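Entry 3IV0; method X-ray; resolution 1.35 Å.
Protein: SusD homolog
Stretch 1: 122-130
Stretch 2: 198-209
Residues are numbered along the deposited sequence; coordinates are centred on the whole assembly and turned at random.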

# COMPACT_ATOMS: atom_id res chain seq x y z
N ARG A 122 -1.01 -22.20 10.22
CA ARG A 122 -0.36 -20.93 9.90
C ARG A 122 -0.29 -20.72 8.40
O ARG A 122 -0.60 -19.62 7.92
N PHE A 123 0.08 -21.72 7.62
CA PHE A 123 0.24 -21.55 6.19
C PHE A 123 -1.12 -21.27 5.55
O PHE A 123 -1.23 -20.50 4.59
N LYS A 124 -2.16 -21.90 6.07
CA LYS A 124 -3.50 -21.63 5.59
C LYS A 124 -3.82 -20.17 5.89
O LYS A 124 -4.37 -19.47 5.02
N ALA A 125 -3.58 -19.72 7.12
CA ALA A 125 -3.87 -18.32 7.49
C ALA A 125 -3.11 -17.34 6.62
O ALA A 125 -3.68 -16.32 6.16
N GLU A 126 -1.84 -17.61 6.34
CA GLU A 126 -1.07 -16.77 5.47
C GLU A 126 -1.59 -16.74 4.05
O GLU A 126 -1.64 -15.67 3.40
N ALA A 127 -2.04 -17.88 3.55
CA ALA A 127 -2.59 -17.95 2.21
C ALA A 127 -3.90 -17.17 2.14
O ALA A 127 -4.15 -16.48 1.13
N ILE A 128 -4.75 -17.29 3.15
CA ILE A 128 -5.99 -16.49 3.18
C ILE A 128 -5.65 -15.01 3.23
O ILE A 128 -6.27 -14.20 2.51
N PHE A 129 -4.68 -14.62 4.04
CA PHE A 129 -4.25 -13.24 4.08
C PHE A 129 -3.78 -12.75 2.71
O PHE A 129 -4.21 -11.68 2.23
N MSE A 130 -2.93 -13.50 2.04
CA MSE A 130 -2.37 -13.08 0.80
C MSE A 130 -3.39 -13.06 -0.29
O MSE A 130 -3.32 -12.19 -1.17
N ILE A 198 7.72 -9.58 6.79
CA ILE A 198 7.55 -10.10 5.46
C ILE A 198 6.74 -11.39 5.37
O ILE A 198 6.46 -11.87 4.27
N ARG A 199 6.37 -11.95 6.52
CA ARG A 199 5.38 -13.01 6.59
C ARG A 199 4.21 -12.46 7.39
O ARG A 199 4.40 -11.73 8.37
N ALA A 200 3.00 -12.75 6.95
CA ALA A 200 1.83 -12.20 7.60
C ALA A 200 1.80 -12.48 9.10
O ALA A 200 1.99 -13.63 9.52
N SER A 201 1.52 -11.45 9.89
CA SER A 201 1.32 -11.54 11.33
C SER A 201 -0.12 -11.13 11.64
O SER A 201 -0.88 -10.72 10.76
N ARG A 202 -0.47 -11.19 12.92
CA ARG A 202 -1.78 -10.72 13.36
C ARG A 202 -1.96 -9.25 12.98
O ARG A 202 -3.04 -8.81 12.58
N GLY A 203 -0.92 -8.46 13.15
CA GLY A 203 -0.93 -7.05 12.75
C GLY A 203 -1.14 -6.81 11.28
O GLY A 203 -1.86 -5.89 10.88
N SER A 204 -0.60 -7.67 10.43
CA SER A 204 -0.84 -7.60 9.00
C SER A 204 -2.36 -7.72 8.71
O SER A 204 -2.94 -6.95 7.91
N VAL A 205 -2.96 -8.73 9.33
CA VAL A 205 -4.38 -8.99 9.18
C VAL A 205 -5.21 -7.80 9.64
O VAL A 205 -6.12 -7.37 8.93
N ILE A 206 -4.89 -7.25 10.81
CA ILE A 206 -5.64 -6.12 11.32
C ILE A 206 -5.55 -4.93 10.37
O ILE A 206 -6.58 -4.30 10.06
N ALA A 207 -4.36 -4.58 9.91
CA ALA A 207 -4.20 -3.42 9.03
C ALA A 207 -5.00 -3.59 7.76
O ALA A 207 -5.69 -2.67 7.29
N LEU A 208 -4.93 -4.77 7.14
CA LEU A 208 -5.67 -5.03 5.92
C LEU A 208 -7.18 -4.89 6.15
O LEU A 208 -7.90 -4.28 5.37
N MSE A 209 -7.67 -5.42 7.26
CA MSE A 209 -9.09 -5.31 7.56
C MSE A 209 -9.53 -3.89 7.77
O MSE A 209 -10.63 -3.51 7.36

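A buried charge is tolerated when its partner meets it with matched geometry, and an aromatic ring may lie beside the pair; the SusD homolog gives an example. Its helix 122-130 runs at 26° to helix 202-209, with axes 10.8 Å apart at closest approach. Side chains of the first helix meet both the second helix and the loop that leads into it.

The polar contact is a two-pronged salt bridge. Neither Glu126 (chi1 m, chi2 t) nor Arg199 (chi1, chi2 and chi3 all m) points its CA-to-CB bond at the other stretch; both leave sideways and bring their ends nearer. Arg199 NE donates to Glu126 OE1 at 2.7 Å, almost linearly at 174°, and Arg199 NH2 donates to Glu126 OE2 at 3.0 Å. The carboxylate thus meets the guanidinium at its edge, where the N-H groups lie. Phe123, in the m rotamer, reaches the same group, with CE1 3.6 Å from Arg199 NH2.

The apolar contact centres on Phe129, which, in the t rotamer, has its CA-to-CB bond directed toward the second stretch, and its ring makes the contacts there. Phe129 CD2 lies 3.5 Å from Ala200 CB, Phe129 CD1 3.9 Å from Val205 CG2, and Phe129 CE1 3.6 Å from Leu208 CD2. Val205 and Leu208 are both t at chi1. Ala200 CA lies 5.8 Å from Glu126 CA, and Ala200 points its CA-to-CB bond toward the first stretch.

Ser204 both touches the aromatic ring and takes part in the polar network at the start of its own helix. Its CB makes an off-centre CH-pi contact, 4.1 Å from the centroid of the Phe129 ring, while its hydroxyl (chi1 m) serves the helix start: Ser201 N donates to Ser204 OG at 2.9 Å. Reciprocally, Ser204 N donates to Ser201 OG at 3.2 Å, capping the helix. Ser201 itself points away from the first stretch.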

# COMPACT_ATOMS: atom_id res chain seq x y z
CB ARG A 122 1.03 -20.91 10.50
CG ARG A 122 1.80 -19.62 10.19
CD ARG A 122 3.09 -19.51 10.93
NE ARG A 122 2.82 -19.53 12.35
CZ ARG A 122 3.71 -19.66 13.30
NH1 ARG A 122 5.00 -19.76 13.00
NH2 ARG A 122 3.31 -19.68 14.57
CB PHE A 123 0.94 -22.76 5.56
CG PHE A 123 2.37 -22.99 6.04
CD1 PHE A 123 3.05 -22.07 6.80
CD2 PHE A 123 3.02 -24.17 5.67
CE1 PHE A 123 4.36 -22.33 7.22
CE2 PHE A 123 4.33 -24.43 6.10
CZ PHE A 123 4.99 -23.53 6.85
CB LYS A 124 -4.53 -22.53 6.26
CG LYS A 124 -4.51 -23.99 5.79
CD LYS A 124 -5.58 -24.79 6.58
CE LYS A 124 -5.61 -26.24 6.22
NZ LYS A 124 -6.47 -26.94 7.25
CB ALA A 125 -3.53 -18.08 8.93
CB GLU A 126 0.40 -17.21 5.47
CG GLU A 126 1.13 -17.01 6.75
CD GLU A 126 2.58 -17.34 6.60
OE1 GLU A 126 3.26 -16.66 5.83
OE2 GLU A 126 3.06 -18.31 7.23
CB ALA A 127 -2.81 -19.44 1.80
CB ILE A 128 -6.84 -16.88 4.37
CG1 ILE A 128 -7.40 -18.28 4.15
CG2 ILE A 128 -8.00 -15.87 4.57
CD1 ILE A 128 -7.85 -18.98 5.45
CB PHE A 129 -3.16 -13.00 5.12
CG PHE A 129 -2.59 -11.61 5.08
CD1 PHE A 129 -3.29 -10.54 5.62
CD2 PHE A 129 -1.40 -11.35 4.43
CE1 PHE A 129 -2.80 -9.25 5.54
CE2 PHE A 129 -0.90 -10.05 4.33
CZ PHE A 129 -1.61 -9.01 4.91
CB MSE A 130 -1.16 -13.95 0.44
CG MSE A 130 0.02 -13.65 1.37
SE MSE A 130 0.62 -11.83 1.48
CE MSE A 130 1.18 -11.62 -0.26
CB ILE A 198 8.91 -10.25 4.75
CG1 ILE A 198 9.84 -11.23 5.49
CG2 ILE A 198 9.60 -8.87 4.59
CD1 ILE A 198 11.12 -11.53 4.66
CB ARG A 199 5.99 -14.24 7.30
CG ARG A 199 7.13 -14.89 6.51
CD ARG A 199 6.67 -15.70 5.31
NE ARG A 199 5.96 -16.92 5.67
CZ ARG A 199 6.54 -18.08 5.95
NH1 ARG A 199 7.85 -18.24 5.88
NH2 ARG A 199 5.76 -19.09 6.31
CB ALA A 200 0.54 -12.77 6.94
CB SER A 201 2.26 -10.60 12.06
OG SER A 201 1.85 -9.23 11.86
CB ARG A 202 -1.94 -10.93 14.88
CG ARG A 202 -3.37 -10.70 15.41
CD ARG A 202 -3.43 -11.01 16.92
NE ARG A 202 -4.79 -10.91 17.49
CZ ARG A 202 -5.70 -11.86 17.41
NH1 ARG A 202 -5.48 -12.96 16.72
NH2 ARG A 202 -6.89 -11.68 17.97
CB SER A 204 -0.13 -8.73 8.28
OG SER A 204 1.23 -8.84 8.62
CB VAL A 205 -4.82 -10.27 9.92
CG1 VAL A 205 -6.34 -10.44 9.86
CG2 VAL A 205 -4.10 -11.53 9.33
CB ILE A 206 -5.16 -5.74 12.74
CG1 ILE A 206 -5.53 -6.84 13.74
CG2 ILE A 206 -5.77 -4.40 13.17
CD1 ILE A 206 -4.76 -6.74 15.06
CB ALA A 207 -2.75 -3.17 8.72
CB LEU A 208 -5.33 -6.41 5.37
CG LEU A 208 -6.13 -6.83 4.13
CD1 LEU A 208 -6.07 -5.79 3.00
CD2 LEU A 208 -5.72 -8.21 3.64
CB MSE A 209 -9.43 -6.17 8.76
CG MSE A 209 -9.35 -7.70 8.53
SE MSE A 209 -9.82 -8.75 10.07
CE MSE A 209 -11.80 -8.47 10.09